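Local coordinates for CDA peptide synthetase I (Streptomyces coelicolor, PDB 5DU9), which belongs to the nonribosomal peptide synthetase family and is represented here by its condensation domain, at residues R212-A215 with Y216-L220; A318-P321 with G322-F325; R54-V57 with A58-T62. The protein carries 1 engineered substitution. All coordinates share one frame; numbering follows the deposited sequence.

Contact 1: residues R212-A215 with Y216-L220; sequences RDRA and YWTGL
Thr218 reaches back one turn to Arg214 in a local contact along most of helix 208-220, at the periphery of the domain. The hydroxyl OG1 of Thr218 donates to Arg214 O at 2.8 Å. The backbone N of Thr218 donates to Arg214 O as well, at 3.0 Å. The two donors approach from opposite faces of the carbonyl plane, and the oxygen is gripped twice. A chi1 of 54° turns OG1 back along the helix, between the backbone N and the carbonyl carbon of Thr218. The methyl CG2 of Thr218 sits beside the backbone N and packs 3.3 Å from Arg214 O.

This is the i to i-4 hydroxyl bond often made by threonine in an alpha-helix. It adds to the regular backbone series. Tyr216 N donates to Arg212 O, Trp217 N to Asp213 O and Gly219 N to Ala215 O. Trp217 CD1 also lies 3.2 Å from Asp213 O.

The neighbouring rings of Tyr216 and Trp217 also touch. Tyr216 CE2 lies over the centre of the Trp217 ring, 3.7 Å above its plane. Trp217 CD1 sits at the edge of the Tyr216 ring, and Leu220 CG lies 4.2 Å above one face of that ring, toward its rim. Outside the segments, Trp217 NE1 bonds to His342 O, the His342 ring stacks with Tyr216, and Asp213 OD2 bonds to Tyr204 OH. Arg214 makes a salt bridge with Glu353 on helix 347-354, and Trp217 packs against Leu313 and Pro314 of strand 311-318.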
loop_
_atom_site.group_PDB
_atom_site.type_symbol
_atom_site.label_atom_id
_atom_site.label_comp_id
_atom_site.label_asym_id
_atom_site.label_seq_id
_atom_site.Cartn_x
_atom_site.Cartn_y
_atom_site.Cartn_z
ATOM N N ARG A 212 2.984 -15.529 22.852
ATOM C CA ARG A 212 3.331 -14.269 23.499
ATOM C C ARG A 212 2.724 -13.087 22.750
ATOM O O ARG A 212 2.200 -12.158 23.363
ATOM C CB ARG A 212 4.850 -14.103 23.591
ATOM C CG ARG A 212 5.528 -15.095 24.522
ATOM C CD ARG A 212 6.957 -14.678 24.834
ATOM N NE ARG A 212 7.771 -14.532 23.628
ATOM C CZ ARG A 212 8.508 -15.500 23.088
ATOM N NH1 ARG A 212 8.550 -16.709 23.636
ATOM N NH2 ARG A 212 9.210 -15.257 21.989
ATOM N N ASP A 213 2.799 -13.129 21.425
ATOM C CA ASP A 213 2.233 -12.064 20.599
ATOM C C ASP A 213 0.718 -11.987 20.771
ATOM O O ASP A 213 0.150 -10.902 20.889
ATOM C CB ASP A 213 2.566 -12.275 19.120
ATOM C CG ASP A 213 4.024 -11.999 18.792
ATOM O OD1 ASP A 213 4.735 -11.410 19.633
ATOM O OD2 ASP A 213 4.451 -12.361 17.671
ATOM N N ARG A 214 0.073 -13.147 20.762
ATOM C CA ARG A 214 -1.370 -13.226 20.947
ATOM C C ARG A 214 -1.774 -12.566 22.262
ATOM O O ARG A 214 -2.722 -11.783 22.317
ATOM C CB ARG A 214 -1.828 -14.684 20.924
ATOM C CG ARG A 214 -3.334 -14.875 20.980
ATOM C CD ARG A 214 -3.685 -16.350 21.100
ATOM N NE ARG A 214 -5.102 -16.569 21.372
ATOM C CZ ARG A 214 -5.620 -17.734 21.752
ATOM N NH1 ARG A 214 -4.839 -18.793 21.913
ATOM N NH2 ARG A 214 -6.922 -17.839 21.978
ATOM N N ALA A 215 -1.038 -12.883 23.319
ATOM C CA ALA A 215 -1.310 -12.330 24.638
ATOM C C ALA A 215 -1.105 -10.818 24.657
ATOM O O ALA A 215 -1.892 -10.082 25.258
ATOM C CB ALA A 215 -0.424 -12.994 25.678
ATOM N N TYR A 216 -0.041 -10.358 24.006
ATOM C CA TYR A 216 0.247 -8.928 23.943
ATOM C C TYR A 216 -0.904 -8.159 23.314
ATOM O O TYR A 216 -1.384 -7.172 23.871
ATOM C CB TYR A 216 1.525 -8.658 23.146
ATOM C CG TYR A 216 1.745 -7.185 22.859
ATOM C CD1 TYR A 216 2.264 -6.341 23.830
ATOM C CD2 TYR A 216 1.428 -6.641 21.619
ATOM C CE1 TYR A 216 2.462 -4.997 23.577
ATOM C CE2 TYR A 216 1.626 -5.296 21.353
ATOM C CZ TYR A 216 2.143 -4.481 22.336
ATOM O OH TYR A 216 2.338 -3.147 22.079
ATOM N N TRP A 217 -1.349 -8.618 22.152
ATOM C CA TRP A 217 -2.345 -7.880 21.387
ATOM C C TRP A 217 -3.732 -7.950 22.013
ATOM O O TRP A 217 -4.447 -6.951 22.053
ATOM C CB TRP A 217 -2.388 -8.390 19.948
ATOM C CG TRP A 217 -1.242 -7.880 19.146
ATOM C CD1 TRP A 217 -0.195 -8.602 18.648
ATOM C CD2 TRP A 217 -1.009 -6.521 18.769
ATOM N NE1 TRP A 217 0.669 -7.775 17.974
ATOM C CE2 TRP A 217 0.192 -6.491 18.033
ATOM C CE3 TRP A 217 -1.702 -5.324 18.977
ATOM C CZ2 TRP A 217 0.714 -5.317 17.509
ATOM C CZ3 TRP A 217 -1.181 -4.158 18.445
ATOM C CH2 TRP A 217 0.014 -4.163 17.728
ATOM N N THR A 218 -4.118 -9.120 22.508
ATOM C CA THR A 218 -5.428 -9.249 23.135
ATOM C C THR A 218 -5.476 -8.426 24.417
ATOM O O THR A 218 -6.498 -7.819 24.733
ATOM C CB THR A 218 -5.779 -10.712 23.440
ATOM O OG1 THR A 218 -4.735 -11.316 24.213
ATOM C CG2 THR A 218 -5.976 -11.487 22.150
ATOM N N GLY A 219 -4.360 -8.389 25.137
ATOM C CA GLY A 219 -4.274 -7.627 26.374
ATOM C C GLY A 219 -4.509 -6.143 26.173
ATOM O O GLY A 219 -5.126 -5.488 27.016
ATOM N N LEU A 220 -4.022 -5.614 25.052
ATOM C CA LEU A 220 -4.151 -4.190 24.739
ATOM C C LEU A 220 -5.583 -3.761 24.436
ATOM O O LEU A 220 -5.913 -2.579 24.549
ATOM C CB LEU A 220 -3.278 -3.824 23.531
ATOM C CG LEU A 220 -1.765 -3.646 23.696
ATOM C CD1 LEU A 220 -1.187 -3.100 22.393
ATOM C CD2 LEU A 220 -1.417 -2.729 24.859
#

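Contact 2: residues A318-P321 with G322-F325; sequences AVRP and GESF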
loop_
_atom_site.group_PDB
_atom_site.type_symbol
_atom_site.label_atom_id
_atom_site.label_comp_id
_atom_site.label_asym_id
_atom_site.label_seq_id
_atom_site.Cartn_x
_atom_site.Cartn_y
_atom_site.Cartn_z
ATOM N N ALA A 318 -3.111 7.356 23.525
ATOM C CA ALA A 318 -3.828 8.240 24.427
ATOM C C ALA A 318 -3.287 9.652 24.268
ATOM O O ALA A 318 -2.082 9.868 24.364
ATOM C CB ALA A 318 -3.696 7.770 25.868
ATOM N N VAL A 319 -4.179 10.599 23.994
ATOM C CA VAL A 319 -3.813 12.006 23.903
ATOM C C VAL A 319 -4.496 12.734 25.051
ATOM O O VAL A 319 -5.700 12.992 25.022
ATOM C CB VAL A 319 -4.209 12.627 22.545
ATOM C CG1 VAL A 319 -3.740 14.067 22.461
ATOM C CG2 VAL A 319 -3.623 11.817 21.399
ATOM N N ARG A 320 -3.712 13.043 26.078
ATOM C CA ARG A 320 -4.241 13.631 27.295
ATOM C C ARG A 320 -4.277 15.149 27.192
ATOM O O ARG A 320 -3.573 15.734 26.369
ATOM C CB ARG A 320 -3.401 13.196 28.499
ATOM C CG ARG A 320 -3.633 11.752 28.918
ATOM C CD ARG A 320 -2.635 11.315 29.979
ATOM N NE ARG A 320 -2.955 10.004 30.541
ATOM C CZ ARG A 320 -2.573 8.842 30.019
ATOM N NH1 ARG A 320 -1.853 8.803 28.906
ATOM N NH2 ARG A 320 -2.918 7.709 30.615
ATOM N N PRO A 321 -5.109 15.796 28.024
ATOM C CA PRO A 321 -5.195 17.257 27.948
ATOM C C PRO A 321 -3.855 17.941 28.197
ATOM O O PRO A 321 -3.118 17.533 29.099
ATOM C CB PRO A 321 -6.196 17.613 29.056
ATOM C CG PRO A 321 -6.963 16.366 29.312
ATOM C CD PRO A 321 -6.013 15.241 29.047
ATOM N N GLY A 322 -3.544 18.952 27.392
ATOM C CA GLY A 322 -2.397 19.806 27.642
ATOM C C GLY A 322 -1.089 19.310 27.059
ATOM O O GLY A 322 -0.062 19.969 27.199
ATOM N N GLU A 323 -1.116 18.153 26.409
ATOM C CA GLU A 323 0.100 17.592 25.832
ATOM C C GLU A 323 0.531 18.367 24.589
ATOM O O GLU A 323 -0.299 18.859 23.830
ATOM C CB GLU A 323 -0.101 16.116 25.484
ATOM C CG GLU A 323 -0.175 15.216 26.707
ATOM C CD GLU A 323 -0.336 13.748 26.355
ATOM O OE1 GLU A 323 -0.838 13.447 25.251
ATOM O OE2 GLU A 323 0.042 12.896 27.185
ATOM N N SER A 324 1.842 18.468 24.397
ATOM C CA SER A 324 2.399 19.091 23.201
ATOM C C SER A 324 2.378 18.127 22.025
ATOM O O SER A 324 2.215 16.927 22.209
ATOM C CB SER A 324 3.835 19.537 23.450
ATOM O OG SER A 324 4.664 18.403 23.627
ATOM N N PHE A 325 2.581 18.642 20.816
ATOM C CA PHE A 325 2.669 17.766 19.660
ATOM C C PHE A 325 3.888 16.858 19.806
ATOM O O PHE A 325 3.832 15.679 19.475
ATOM C CB PHE A 325 2.739 18.563 18.356
ATOM C CG PHE A 325 2.795 17.694 17.126
ATOM C CD1 PHE A 325 1.821 16.736 16.893
ATOM C CD2 PHE A 325 3.815 17.838 16.207
ATOM C CE1 PHE A 325 1.870 15.935 15.770
ATOM C CE2 PHE A 325 3.875 17.037 15.084
ATOM C CZ PHE A 325 2.897 16.085 14.862
HETATM O O HOH W 1 0.037 11.531 23.566
HETATM O O HOH W 2 -0.947 10.449 26.768
#
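The guanidinium of Arg320 and the carboxylate of Glu323 are turned 57° apart and do not touch. NH1 of Arg320 stays 4.8 Å from OE2 of Glu323, and water 2 bridges them. It lies in the guanidinium plane, at the edge, and accepts from Arg320 NH1 at 2.8 Å. The same water donates to Glu323 OE2 at 2.7 Å and to Ala318 O. Water 1 works on the other carboxylate oxygen. It donates to Glu323 OE1 at 2.7 Å and also to Ala318 O, which thus receives two water bonds.

OE1 has a further donor, the backbone N of Arg320 at 3.0 Å, though this bond is weak. A chi1 of -72° sets CG beside the backbone N of Glu323, and from there the chain runs extended to bring the carboxylate to Arg320 N. On the way CG of Glu323 passes 3.5 Å from Arg320 O. Arg320 CB packs 3.7 Å from Glu323 OE2.

The backbone here forms a type II beta turn from Arg320 to Glu323. It is closed by a weak bond from Glu323 N to Arg320 O at 3.4 Å. Gly322 takes the third position with a phi of 87°, as is usual in this turn. The turn joins strand 311-318 to helix 325-341, and Ser324 is the N-cap of that helix, its OG bonding to Arg327 N. Gly322 N bonds to Asp444 OD2, tying the turn to the C-terminal part of the chain.

The carboxylate is thus met by two waters and, weakly, by a backbone N-H. With Arg320 close by but separated by water, it is probably ionised, and the pairing is solvent-mediated.

Contact 3: residues R54-V57 with A58-T62; sequences RLTV and AGTET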
loop_
_atom_site.group_PDB
_atom_site.type_symbol
_atom_site.label_atom_id
_atom_site.label_comp_id
_atom_site.label_asym_id
_atom_site.label_seq_id
_atom_site.Cartn_x
_atom_site.Cartn_y
_atom_site.Cartn_z
ATOM N N ARG A 54 7.328 -8.931 -20.670
ATOM C CA ARG A 54 7.230 -10.378 -20.803
ATOM C C ARG A 54 8.341 -11.062 -20.016
ATOM O O ARG A 54 8.088 -12.023 -19.289
ATOM C CB ARG A 54 7.279 -10.790 -22.275
ATOM C CG ARG A 54 6.896 -12.243 -22.502
ATOM C CD ARG A 54 6.609 -12.538 -23.964
ATOM N NE ARG A 54 6.303 -13.951 -24.177
ATOM C CZ ARG A 54 5.094 -14.493 -24.053
ATOM N NH1 ARG A 54 4.047 -13.748 -23.719
ATOM N NH2 ARG A 54 4.929 -15.791 -24.267
ATOM N N LEU A 55 9.562 -10.554 -20.148
ATOM C CA LEU A 55 10.704 -11.103 -19.422
ATOM C C LEU A 55 10.537 -10.907 -17.921
ATOM O O LEU A 55 10.882 -11.781 -17.127
ATOM C CB LEU A 55 12.004 -10.446 -19.885
ATOM C CG LEU A 55 12.443 -10.725 -21.323
ATOM C CD1 LEU A 55 13.613 -9.827 -21.697
ATOM C CD2 LEU A 55 12.817 -12.187 -21.498
ATOM N N THR A 56 10.008 -9.752 -17.538
ATOM C CA THR A 56 9.841 -9.423 -16.132
ATOM C C THR A 56 8.806 -10.335 -15.491
ATOM O O THR A 56 9.043 -10.903 -14.424
ATOM C CB THR A 56 9.421 -7.954 -15.945
ATOM O OG1 THR A 56 10.469 -7.097 -16.420
ATOM C CG2 THR A 56 9.154 -7.646 -14.479
ATOM N N VAL A 57 7.652 -10.469 -16.138
ATOM C CA VAL A 57 6.595 -11.326 -15.620
ATOM C C VAL A 57 7.101 -12.764 -15.514
ATOM O O VAL A 57 6.918 -13.416 -14.488
ATOM C CB VAL A 57 5.329 -11.262 -16.506
ATOM C CG1 VAL A 57 4.320 -12.334 -16.105
ATOM C CG2 VAL A 57 4.689 -9.887 -16.401
ATOM N N ALA A 58 7.759 -13.242 -16.566
ATOM C CA ALA A 58 8.269 -14.610 -16.599
ATOM C C ALA A 58 9.152 -14.927 -15.390
ATOM O O ALA A 58 9.197 -16.069 -14.931
ATOM C CB ALA A 58 9.042 -14.847 -17.886
ATOM N N GLY A 59 9.838 -13.910 -14.875
ATOM C CA GLY A 59 10.747 -14.084 -13.754
ATOM C C GLY A 59 10.136 -13.738 -12.407
ATOM O O GLY A 59 10.833 -13.732 -11.395
ATOM N N THR A 60 8.834 -13.457 -12.396
ATOM C CA THR A 60 8.127 -13.056 -11.179
ATOM C C THR A 60 7.018 -14.053 -10.862
ATOM O O THR A 60 5.919 -13.949 -11.402
ATOM C CB THR A 60 7.523 -11.646 -11.322
ATOM O OG1 THR A 60 8.540 -10.722 -11.725
ATOM C CG2 THR A 60 6.912 -11.180 -10.006
ATOM N N GLU A 61 7.305 -15.006 -9.979
ATOM C CA GLU A 61 6.406 -16.137 -9.757
ATOM C C GLU A 61 4.985 -15.700 -9.411
ATOM O O GLU A 61 4.021 -16.277 -9.900
ATOM C CB GLU A 61 6.943 -17.054 -8.648
ATOM C CG GLU A 61 6.074 -18.283 -8.417
ATOM C CD GLU A 61 6.703 -19.305 -7.485
ATOM O OE1 GLU A 61 7.856 -19.105 -7.048
ATOM O OE2 GLU A 61 6.037 -20.322 -7.196
ATOM N N THR A 62 4.847 -14.677 -8.577
ATOM C CA THR A 62 3.521 -14.287 -8.121
ATOM C C THR A 62 2.671 -13.753 -9.277
ATOM O O THR A 62 1.452 -13.914 -9.282
ATOM C CB THR A 62 3.593 -13.235 -6.996
ATOM O OG1 THR A 62 2.312 -13.131 -6.364
ATOM C CG2 THR A 62 4.027 -11.872 -7.519
#
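Thr60 turns back to Thr56 where helix 46-58 ends, and the torsions of the two threonines set how they meet. A chi1 of -53° puts OG1 of Thr60 beside its own backbone N, facing the helix. From there OG1 donates to Thr56 O at 2.8 Å, approaching from above the carbonyl plane. The Thr56 side chain lies alongside, pointing the same way. Its methyl CG2 stands anti to the backbone N, 4.2 Å from Thr60 OG1. Its hydroxyl is directed elsewhere, to Ala52 O one turn earlier.

The helix closes by tightening. Ala58 N still makes the regular alpha-helical bond to Arg54 O, at 3.0 Å. Gly59, the first residue to leave helical backbone angles, divides its N-H between Leu55 O at 3.3 Å and Thr56 O at 3.1 Å, both weakly. Thr60 N then donates to Val57 O at 2.8 Å, a three-residue step as in a 3-10 turn.

Ala58 CB packs 3.3 Å from Arg54 O. The side chain of Val57 touches Cys64, a little further along the chain. Thr56 touches Phe169, Arg172 and Leu173 of helix 163-182. Thr60 touches Phe191 and Pro306, joining the helix end to two loops elsewhere in the domain.

Contacts 1 and 2 are the closer pair, with centres about 26 Å apart and nearest atoms about 10 Å apart. Strand 311-318 connects them: contact 1 packs on its middle and contact 2 begins at its last residue. Contact 3 lies far off, its centre about 39 Å from that of contact 1 and about 50 Å from that of contact 2. Contacts 2 and 3 sit on opposite sides of the chain's centre. None includes a residue of the (2s)-2-amino-n-butyl-propanamide pocket. Strand 311-318 does carry the pocket residue Arg312. In contact 3, Thr62 OG1 bonds to Val160 O, two residues past the pocket residue His158.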